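Local structure of cellulose-binding protein (Saccharophagus degradans, 2YHG) at residues V146-I157 / L180-A191; Y204-S212 / F271-M281. The protein is a cellulose-binding protein linked to carbohydrate metabolism, whose portion described here carries a nucleoside hydrolase-like domain and may hydrolyse glycosidic bonds. All coordinates share one frame; numbering follows the deposited sequence. Where two conformers were deposited one is given.

Contact 1. Residues V146-I157 / L180-A191; sequences VWATCWGGCNTI and LRVYDILGQDNA. With CA (calcium ion), chain B.
With CG anti to the carbonyl carbon in both Trp147 (chi1 -71°) and Arg181 (chi1 -70°), indole and arginine chain rise from one face of the parallel sheet of the nucleoside hydrolase-like domain, where strands 146-150 and 180-185 form a beta-alpha-beta crossover. Arg181 CB sits over the indole face, 3.3 Å from the centroid of the six-membered ring, a CH-pi contact; a bend at chi2 then carries CG and CD across the ring, while NE hydrogen-bonds to Ser260 OG. The strand ladder runs from Arg181 N to Val146 O through to Ile185 N to Cys150 O. On the other face, Ile157 CG2 meets Val182 CG2, and the Cys150-Cys154 disulfide lies against Val182 and Asp184.

Asp189, the N-cap of its own helix, also reaches the start of the neighbouring one: its OD1 accepts from Cys154 N at 2.9 Å, and its OD2 takes a weak bond from Asn155 N. A water accepts from Gln188 N within hydrogen-bonding distance of Gly152 O and Asp184 OD1. Gln188 NE2 donates almost straight to Ile185 O (2.9 Å, 175°), and Gln188 OE1 lies 2.7 Å from a calcium-bound water. The calcium's other ligands include Asp36, Asp43, Asp244 and a second water. NE2 also reaches Trp151 O at 3.0 Å from above the carbonyl plane, and that oxygen binds the calcium ion at 2.4 Å.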
loop_
_atom_site.group_PDB
_atom_site.type_symbol
_atom_site.label_atom_id
_atom_site.label_comp_id
_atom_site.label_asym_id
_atom_site.label_seq_id
_atom_site.Cartn_x
_atom_site.Cartn_y
_atom_site.Cartn_z
ATOM N N VAL A 146 -3.225 5.844 10.538
ATOM C CA VAL A 146 -3.583 6.155 9.193
ATOM C C VAL A 146 -2.402 6.582 8.363
ATOM O O VAL A 146 -1.458 7.257 8.804
ATOM C CB VAL A 146 -4.713 7.150 9.159
ATOM C CG1 VAL A 146 -4.295 8.392 9.852
ATOM C CG2 VAL A 146 -5.203 7.406 7.742
ATOM N N TRP A 147 -2.399 6.016 7.160
ATOM C CA TRP A 147 -1.405 6.321 6.158
ATOM C C TRP A 147 -1.863 7.500 5.340
ATOM O O TRP A 147 -3.012 7.558 4.896
ATOM C CB TRP A 147 -1.181 5.151 5.224
ATOM C CG TRP A 147 -0.468 4.037 5.879
ATOM C CD1 TRP A 147 -1.002 3.095 6.726
ATOM C CD2 TRP A 147 0.939 3.809 5.872
ATOM N NE1 TRP A 147 -0.010 2.323 7.252
ATOM C CE2 TRP A 147 1.190 2.731 6.749
ATOM C CE3 TRP A 147 2.018 4.427 5.238
ATOM C CZ2 TRP A 147 2.479 2.281 7.003
ATOM C CZ3 TRP A 147 3.287 3.963 5.467
ATOM C CH2 TRP A 147 3.509 2.895 6.366
ATOM N N ALA A 148 -0.943 8.428 5.100
ATOM C CA ALA A 148 -1.137 9.482 4.109
ATOM C C ALA A 148 -0.026 9.357 3.090
ATOM O O ALA A 148 1.130 9.207 3.462
ATOM C CB ALA A 148 -1.194 10.871 4.744
ATOM N N THR A 149 -0.372 9.414 1.813
ATOM C CA THR A 149 0.585 9.141 0.772
ATOM C C THR A 149 0.819 10.361 -0.101
ATOM O O THR A 149 -0.039 11.254 -0.240
ATOM C CB THR A 149 0.189 7.946 -0.069
ATOM O OG1 THR A 149 -0.879 8.357 -0.924
ATOM C CG2 THR A 149 -0.224 6.750 0.804
ATOM N N CYS A 150 1.978 10.372 -0.742
ATOM C CA CYS A 150 2.382 11.419 -1.674
ATOM C C CYS A 150 2.605 10.806 -3.048
ATOM O O CYS A 150 3.671 10.258 -3.344
ATOM C CB CYS A 150 3.669 12.113 -1.200
ATOM S SG CYS A 150 3.689 12.320 0.590
ATOM N N TRP A 151 1.577 10.862 -3.895
ATOM C CA TRP A 151 1.734 10.499 -5.291
ATOM C C TRP A 151 2.366 11.637 -6.083
ATOM O O TRP A 151 2.955 11.404 -7.151
ATOM C CB TRP A 151 0.411 10.086 -5.934
ATOM C CG TRP A 151 -0.314 8.920 -5.338
ATOM C CD1 TRP A 151 -0.097 8.318 -4.126
ATOM C CD2 TRP A 151 -1.458 8.302 -5.900
ATOM N NE1 TRP A 151 -1.031 7.316 -3.924
ATOM C CE2 TRP A 151 -1.903 7.319 -4.993
ATOM C CE3 TRP A 151 -2.154 8.492 -7.098
ATOM C CZ2 TRP A 151 -3.042 6.556 -5.230
ATOM C CZ3 TRP A 151 -3.301 7.750 -7.326
ATOM C CH2 TRP A 151 -3.732 6.786 -6.408
ATOM N N GLY A 152 2.197 12.854 -5.587
ATOM C CA GLY A 152 2.972 14.025 -5.973
ATOM C C GLY A 152 3.777 14.445 -4.744
ATOM O O GLY A 152 4.472 13.636 -4.137
ATOM N N GLY A 153 3.682 15.735 -4.399
ATOM C CA GLY A 153 4.328 16.220 -3.200
ATOM C C GLY A 153 3.613 15.775 -1.924
ATOM O O GLY A 153 2.570 15.125 -1.964
ATOM N N CYS A 154 4.211 16.113 -0.784
ATOM C CA CYS A 154 3.618 15.803 0.513
ATOM C C CYS A 154 3.052 17.030 1.214
ATOM O O CYS A 154 2.670 16.924 2.402
ATOM C CB CYS A 154 4.603 15.111 1.445
ATOM S SG CYS A 154 5.307 13.538 0.891
ATOM N N ASN A 155 2.947 18.193 0.556
ATOM C CA ASN A 155 2.629 19.381 1.295
ATOM C C ASN A 155 1.242 19.443 1.911
ATOM O O ASN A 155 1.042 20.258 2.821
ATOM C CB ASN A 155 2.977 20.662 0.556
ATOM C CG ASN A 155 2.033 21.020 -0.578
ATOM O OD1 ASN A 155 1.206 20.227 -1.030
ATOM N ND2 ASN A 155 2.138 22.252 -1.032
ATOM N N THR A 156 0.274 18.651 1.471
ATOM C CA THR A 156 -1.025 18.637 2.154
ATOM C C THR A 156 -0.900 17.973 3.510
ATOM O O THR A 156 -1.542 18.371 4.492
ATOM C CB THR A 156 -2.108 17.978 1.295
ATOM O OG1 THR A 156 -2.157 18.583 -0.011
ATOM C CG2 THR A 156 -3.461 18.124 1.926
ATOM N N ILE A 157 -0.053 16.957 3.601
ATOM C CA ILE A 157 0.282 16.318 4.868
ATOM C C ILE A 157 1.057 17.330 5.734
ATOM O O ILE A 157 0.787 17.464 6.946
ATOM C CB ILE A 157 1.092 15.038 4.664
ATOM C CG1 ILE A 157 0.418 14.079 3.684
ATOM C CG2 ILE A 157 1.305 14.356 6.022
ATOM C CD1 ILE A 157 1.281 12.908 3.234
ATOM N N LEU A 180 0.155 8.614 12.627
ATOM C CA LEU A 180 0.318 8.876 11.194
ATOM C C LEU A 180 1.468 8.024 10.654
ATOM O O LEU A 180 2.406 7.704 11.379
ATOM C CB LEU A 180 0.608 10.360 11.014
ATOM C CG LEU A 180 0.686 10.918 9.589
ATOM C CD1 LEU A 180 -0.590 10.710 8.809
ATOM C CD2 LEU A 180 1.073 12.380 9.671
ATOM N N ARG A 181 1.413 7.725 9.352
ATOM C CA ARG A 181 2.541 7.186 8.604
ATOM C C ARG A 181 2.502 7.828 7.232
ATOM O O ARG A 181 1.408 8.118 6.732
ATOM C CB ARG A 181 2.527 5.684 8.433
ATOM C CG ARG A 181 2.786 4.881 9.708
ATOM C CD ARG A 181 1.465 4.450 10.288
ATOM N NE ARG A 181 1.686 3.565 11.472
ATOM C CZ ARG A 181 1.853 4.000 12.718
ATOM N NH1 ARG A 181 1.847 5.280 13.010
ATOM N NH2 ARG A 181 1.839 3.116 13.693
ATOM N N VAL A 182 3.666 8.061 6.643
ATOM C CA VAL A 182 3.735 8.641 5.312
ATOM C C VAL A 182 4.435 7.684 4.363
ATOM O O VAL A 182 5.519 7.171 4.659
ATOM C CB VAL A 182 4.473 10.005 5.335
ATOM C CG1 VAL A 182 4.658 10.564 3.918
ATOM C CG2 VAL A 182 3.701 11.010 6.207
ATOM N N TYR A 183 3.819 7.506 3.183
ATOM C CA TYR A 183 4.455 6.792 2.064
ATOM C C TYR A 183 4.561 7.801 0.923
ATOM O O TYR A 183 3.565 8.177 0.321
ATOM C CB TYR A 183 3.638 5.550 1.656
ATOM C CG TYR A 183 4.386 4.584 0.775
ATOM C CD1 TYR A 183 4.841 4.950 -0.485
ATOM C CD2 TYR A 183 4.611 3.281 1.169
ATOM C CE1 TYR A 183 5.460 4.033 -1.308
ATOM C CE2 TYR A 183 5.255 2.345 0.337
ATOM C CZ TYR A 183 5.676 2.745 -0.908
ATOM O OH TYR A 183 6.291 1.892 -1.805
ATOM N N ASP A 184 5.796 8.249 0.691
ATOM C CA ASP A 184 6.146 9.267 -0.306
ATOM C C ASP A 184 6.749 8.554 -1.509
ATOM O O ASP A 184 7.758 7.872 -1.381
ATOM C CB ASP A 184 7.150 10.212 0.356
ATOM C CG ASP A 184 7.940 11.105 -0.571
ATOM O OD1 ASP A 184 7.609 11.184 -1.769
ATOM O OD2 ASP A 184 8.904 11.751 -0.047
ATOM N N ILE A 185 6.145 8.712 -2.685
ATOM C CA ILE A 185 6.733 8.192 -3.915
ATOM C C ILE A 185 7.776 9.184 -4.438
ATOM O O ILE A 185 7.434 10.278 -4.887
ATOM C CB ILE A 185 5.665 7.937 -4.990
ATOM C CG1 ILE A 185 4.683 6.841 -4.527
ATOM C CG2 ILE A 185 6.359 7.582 -6.321
ATOM C CD1 ILE A 185 5.212 5.422 -4.699
ATOM N N LEU A 186 9.036 8.775 -4.343
ATOM C CA LEU A 186 10.183 9.386 -5.009
ATOM C C LEU A 186 10.641 10.733 -4.491
ATOM O O LEU A 186 11.773 11.131 -4.805
ATOM C CB LEU A 186 9.997 9.454 -6.527
ATOM C CG LEU A 186 10.154 8.108 -7.224
ATOM C CD1 LEU A 186 9.403 8.075 -8.562
ATOM C CD2 LEU A 186 11.632 7.823 -7.462
ATOM N N GLY A 187 9.840 11.499 -3.775
ATOM C CA GLY A 187 10.201 12.839 -3.329
ATOM C C GLY A 187 9.933 13.850 -4.399
ATOM O O GLY A 187 10.680 14.022 -5.374
ATOM N N GLN A 188 8.776 14.509 -4.284
ATOM C CA GLN A 188 8.301 15.409 -5.303
ATOM C C GLN A 188 7.927 16.777 -4.746
ATOM O O GLN A 188 7.419 17.613 -5.480
ATOM C CB GLN A 188 7.146 14.804 -6.086
ATOM C CG GLN A 188 7.551 13.520 -6.799
ATOM C CD GLN A 188 6.359 12.870 -7.436
ATOM O OE1 GLN A 188 5.766 13.445 -8.344
ATOM N NE2 GLN A 188 5.975 11.692 -6.976
ATOM N N ASP A 189 8.232 17.034 -3.486
ATOM C CA ASP A 189 8.316 18.386 -3.001
ATOM C C ASP A 189 9.189 18.419 -1.777
ATOM O O ASP A 189 9.561 17.401 -1.193
ATOM C CB ASP A 189 6.954 19.080 -2.806
ATOM C CG ASP A 189 6.121 18.605 -1.624
ATOM O OD1 ASP A 189 6.597 17.790 -0.807
ATOM O OD2 ASP A 189 4.957 19.085 -1.537
ATOM N N ASN A 190 9.533 19.641 -1.361
ATOM C CA ASN A 190 10.384 19.873 -0.202
ATOM C C ASN A 190 9.625 19.717 1.116
ATOM O O ASN A 190 10.241 19.671 2.175
ATOM C CB ASN A 190 11.047 21.252 -0.328
ATOM C CG ASN A 190 10.048 22.351 -0.540
ATOM O OD1 ASN A 190 9.126 22.489 0.268
ATOM N ND2 ASN A 190 10.272 23.193 -1.555
ATOM N N ALA A 191 8.296 19.580 1.071
ATOM C CA ALA A 191 7.483 19.454 2.270
ATOM C C ALA A 191 7.603 18.076 2.891
ATOM O O ALA A 191 7.556 17.941 4.108
ATOM C CB ALA A 191 6.035 19.800 1.977
HETATM CA CA CA B . 2.071 11.299 -9.376
HETATM O O HOH W 1 6.748 13.607 -2.550
HETATM O O HOH W 2 3.775 12.963 -10.087
HETATM O O HOH W 3 3.445 10.548 -11.420
#

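Contact 2. Residues Y204-S212 / F271-M281; sequences YIRARSVYS and FPSKQAGVRGM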
loop_
_atom_site.group_PDB
_atom_site.type_symbol
_atom_site.label_atom_id
_atom_site.label_comp_id
_atom_site.label_asym_id
_atom_site.label_seq_id
_atom_site.Cartn_x
_atom_site.Cartn_y
_atom_site.Cartn_z
ATOM N N TYR A 204 8.210 7.325 8.014
ATOM C CA TYR A 204 8.272 8.039 6.730
ATOM C C TYR A 204 9.086 7.194 5.753
ATOM O O TYR A 204 10.260 6.932 5.996
ATOM C CB TYR A 204 8.913 9.424 6.915
ATOM C CG TYR A 204 8.833 10.303 5.716
ATOM C CD1 TYR A 204 9.535 10.015 4.557
ATOM C CD2 TYR A 204 8.055 11.439 5.728
ATOM C CE1 TYR A 204 9.417 10.817 3.436
ATOM C CE2 TYR A 204 7.927 12.236 4.612
ATOM C CZ TYR A 204 8.606 11.932 3.466
ATOM O OH TYR A 204 8.470 12.761 2.380
ATOM N N ILE A 205 8.434 6.776 4.682
ATOM C CA ILE A 205 9.053 6.065 3.576
ATOM C C ILE A 205 9.156 6.981 2.377
ATOM O O ILE A 205 8.162 7.608 1.997
ATOM C CB ILE A 205 8.166 4.842 3.166
ATOM C CG1 ILE A 205 8.109 3.804 4.280
ATOM C CG2 ILE A 205 8.647 4.254 1.842
ATOM C CD1 ILE A 205 7.025 2.780 4.093
ATOM N N ARG A 206 10.344 7.101 1.778
ATOM C CA ARG A 206 10.516 7.691 0.449
ATOM C C ARG A 206 10.935 6.562 -0.477
ATOM O O ARG A 206 12.102 6.163 -0.491
ATOM C CB ARG A 206 11.494 8.869 0.422
ATOM C CG ARG A 206 11.691 9.479 -0.938
ATOM C CD ARG A 206 12.477 10.786 -0.946
ATOM N NE ARG A 206 11.654 11.887 -0.477
ATOM C CZ ARG A 206 12.072 13.145 -0.366
ATOM N NH1 ARG A 206 13.354 13.449 -0.482
ATOM N NH2 ARG A 206 11.196 14.119 -0.131
ATOM N N ALA A 207 9.969 6.004 -1.186
ATOM C CA ALA A 207 10.200 4.858 -2.049
ATOM C C ALA A 207 10.737 5.313 -3.386
ATOM O O ALA A 207 10.181 6.236 -4.001
ATOM C CB ALA A 207 8.911 4.087 -2.252
ATOM N N ARG A 208 11.777 4.665 -3.864
ATOM C CA ARG A 208 12.376 5.047 -5.128
ATOM C C ARG A 208 12.443 3.943 -6.151
ATOM O O ARG A 208 12.584 4.215 -7.354
ATOM C CB ARG A 208 13.758 5.604 -4.900
ATOM C CG ARG A 208 13.789 6.804 -3.970
ATOM C CD ARG A 208 15.237 7.295 -3.778
ATOM N NE ARG A 208 15.995 6.319 -3.015
ATOM C CZ ARG A 208 17.326 6.238 -3.053
ATOM N NH1 ARG A 208 18.047 7.112 -3.761
ATOM N NH2 ARG A 208 17.925 5.230 -2.436
ATOM N N SER A 209 12.348 2.692 -5.728
ATOM C CA SER A 209 12.526 1.578 -6.652
ATOM C C SER A 209 11.169 1.066 -7.122
ATOM O O SER A 209 10.760 -0.079 -6.824
ATOM C CB SER A 209 13.352 0.455 -6.018
ATOM O OG SER A 209 14.697 0.838 -5.788
ATOM N N VAL A 210 10.470 1.925 -7.846
ATOM C CA VAL A 210 9.053 1.768 -8.131
ATOM C C VAL A 210 8.778 1.453 -9.603
ATOM O O VAL A 210 7.628 1.525 -10.041
ATOM C CB VAL A 210 8.236 3.007 -7.680
ATOM C CG1 VAL A 210 8.327 3.140 -6.165
ATOM C CG2 VAL A 210 8.692 4.274 -8.415
ATOM N N TYR A 211 9.806 1.061 -10.348
ATOM C CA TYR A 211 9.756 1.003 -11.801
ATOM C C TYR A 211 9.971 -0.382 -12.399
ATOM O O TYR A 211 10.015 -0.494 -13.626
ATOM C CB TYR A 211 10.796 1.938 -12.382
ATOM C CG TYR A 211 10.516 3.407 -12.160
ATOM C CD1 TYR A 211 9.434 4.018 -12.754
ATOM C CD2 TYR A 211 11.322 4.179 -11.361
ATOM C CE1 TYR A 211 9.183 5.391 -12.562
ATOM C CE2 TYR A 211 11.122 5.544 -11.229
ATOM C CZ TYR A 211 10.061 6.143 -11.850
ATOM O OH TYR A 211 9.910 7.516 -11.797
ATOM N N SER A 212 10.142 -1.422 -11.592
ATOM C CA SER A 212 10.573 -2.728 -12.116
ATOM C C SER A 212 9.490 -3.796 -12.140
ATOM O O SER A 212 9.724 -4.875 -12.650
ATOM C CB SER A 212 11.742 -3.263 -11.304
ATOM O OG SER A 212 12.836 -2.395 -11.391
ATOM N N PHE A 271 11.737 -2.129 3.181
ATOM C CA PHE A 271 12.481 -0.942 3.613
ATOM C C PHE A 271 13.302 -1.304 4.846
ATOM O O PHE A 271 12.831 -1.195 5.963
ATOM C CB PHE A 271 11.514 0.198 3.895
ATOM C CG PHE A 271 10.596 0.449 2.720
ATOM C CD1 PHE A 271 11.017 1.204 1.637
ATOM C CD2 PHE A 271 9.337 -0.097 2.655
ATOM C CE1 PHE A 271 10.224 1.387 0.542
ATOM C CE2 PHE A 271 8.526 0.095 1.557
ATOM C CZ PHE A 271 8.995 0.809 0.488
ATOM N N PRO A 272 14.527 -1.816 4.643
ATOM C CA PRO A 272 15.247 -2.432 5.761
ATOM C C PRO A 272 15.874 -1.433 6.719
ATOM O O PRO A 272 16.281 -1.831 7.809
ATOM C CB PRO A 272 16.306 -3.274 5.061
ATOM C CG PRO A 272 16.523 -2.600 3.763
ATOM C CD PRO A 272 15.163 -2.117 3.348
ATOM N N SER A 273 16.044 -0.172 6.305
ATOM C CA SER A 273 16.720 0.822 7.118
ATOM C C SER A 273 16.337 2.182 6.672
ATOM O O SER A 273 15.846 2.382 5.548
ATOM C CB SER A 273 18.238 0.672 7.021
ATOM O OG SER A 273 18.669 0.903 5.695
ATOM N N LYS A 274 16.557 3.142 7.554
ATOM C CA LYS A 274 16.558 4.543 7.182
ATOM C C LYS A 274 17.910 4.887 6.573
ATOM O O LYS A 274 18.945 4.408 7.026
ATOM C CB LYS A 274 16.346 5.441 8.398
ATOM C CG LYS A 274 15.058 5.237 9.120
ATOM C CD LYS A 274 14.894 6.208 10.261
ATOM C CE LYS A 274 13.820 5.776 11.249
ATOM N NZ LYS A 274 13.917 6.551 12.487
ATOM N N GLN A 275 17.873 5.729 5.554
ATOM C CA GLN A 275 19.060 6.274 4.948
ATOM C C GLN A 275 19.091 7.771 5.094
ATOM O O GLN A 275 18.033 8.415 5.226
ATOM C CB GLN A 275 19.168 5.897 3.457
ATOM C CG GLN A 275 19.166 4.405 3.198
ATOM C CD GLN A 275 19.462 4.083 1.765
ATOM O OE1 GLN A 275 19.975 4.930 1.021
ATOM N NE2 GLN A 275 19.175 2.849 1.361
ATOM N N ALA A 276 20.289 8.346 5.061
ATOM C CA ALA A 276 20.469 9.786 5.179
ATOM C C ALA A 276 20.403 10.465 3.818
ATOM O O ALA A 276 20.956 9.989 2.824
ATOM C CB ALA A 276 21.839 10.096 5.819
ATOM N N GLY A 277 19.741 11.612 3.764
ATOM C CA GLY A 277 19.802 12.474 2.621
ATOM C C GLY A 277 19.203 11.911 1.357
ATOM O O GLY A 277 19.623 12.255 0.257
ATOM N N VAL A 278 18.156 11.101 1.477
ATOM C CA VAL A 278 17.511 10.483 0.300
ATOM C C VAL A 278 16.937 11.619 -0.558
ATOM O O VAL A 278 16.049 12.359 -0.112
ATOM C CB VAL A 278 16.415 9.494 0.687
ATOM C CG1 VAL A 278 15.773 8.918 -0.554
ATOM C CG2 VAL A 278 16.972 8.365 1.525
ATOM N N ARG A 279 17.433 11.782 -1.768
ATOM C CA ARG A 279 17.058 12.912 -2.603
ATOM C C ARG A 279 15.813 12.643 -3.433
ATOM O O ARG A 279 15.613 11.532 -3.931
ATOM C CB ARG A 279 18.215 13.315 -3.509
ATOM C CG ARG A 279 19.486 13.739 -2.779
ATOM C CD ARG A 279 19.253 14.861 -1.798
ATOM N NE ARG A 279 20.507 15.384 -1.274
ATOM C CZ ARG A 279 20.703 15.859 -0.040
ATOM N NH1 ARG A 279 19.801 15.724 0.909
ATOM N NH2 ARG A 279 21.831 16.521 0.232
ATOM N N GLY A 280 15.031 13.682 -3.611
ATOM C CA GLY A 280 13.848 13.659 -4.456
ATOM C C GLY A 280 14.194 13.747 -5.929
ATOM O O GLY A 280 15.354 13.716 -6.340
ATOM N N MET A 281 13.157 13.876 -6.729
ATOM C CA MET A 281 13.284 13.917 -8.169
ATOM C C MET A 281 13.916 15.203 -8.652
ATOM O O MET A 281 14.045 16.189 -7.939
ATOM C CB MET A 281 11.909 13.729 -8.804
ATOM C CG MET A 281 11.244 12.410 -8.426
ATOM S SD MET A 281 9.744 12.000 -9.341
ATOM C CE MET A 281 10.467 11.330 -10.833
HETATM O O HOH W 4 17.510 9.684 -4.669
HETATM O O HOH W 5 20.711 5.208 -1.659
#
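The last strand of the parallel sheet in the nucleoside hydrolase-like domain, 203-207, packs against residues 271-281, which include one strand of a small two-stranded antiparallel sheet, 273-276 with 295-298; backbone bonds of Tyr204 and Arg206 to Tyr297 tie the two sheets. Ile205 and Phe271 cross at about a right angle: CG2 lies over one face of the phenyl ring, offset toward its rim, at 3.5 Å from Phe271 CE1, and Ala207 CB adds an oblique contact to the same carbon.

Further along, Val278 wedges between two arginines. Its CG1 packs on Arg206 CD and over one face of the Arg208 guanidinium, 3.6 Å from Arg208 NE. The Arg206 chain runs extended until chi3 (-76°) bends it, bringing NH1 within 2.9 Å of Val278 O for a hydrogen bond bent to 136° at the hydrogen. Salt bridges from NE to Asp184 and from NH1 to Asp288 also hold this buried guanidinium, and Gly280 CA covers one of its faces.

Arg208, nearer solvent, works through water. One molecule accepts from Arg208 NH1, lying in the guanidinium plane, and donates to Arg279 O; a second accepts from Arg208 NH2 at 2.9 Å and donates to Gln275 OE1 at 2.8 Å.

Overall arrangement
Both contacts reach the same parallel sheet, in which strands 180-185 and 203-207 are neighbours. Contact 1 is core: two interior strands pair by backbone bonds, and one loop binds a calcium ion directly while the other reaches it through a water. Contact 2 is only partly buried and joins the sheet's last strand to a segment far along the chain, through apolar side chains and arginines that bind backbone oxygens directly or through water, with no strand pairing between the two segments. Asp184 links the two contacts: its N probably hydrogen-bonds to Ile205 O (2.8 Å) and its OD2 to Tyr204 OH (2.7 Å). Leu186 CD1 packs against Tyr211 OH nearer the surface.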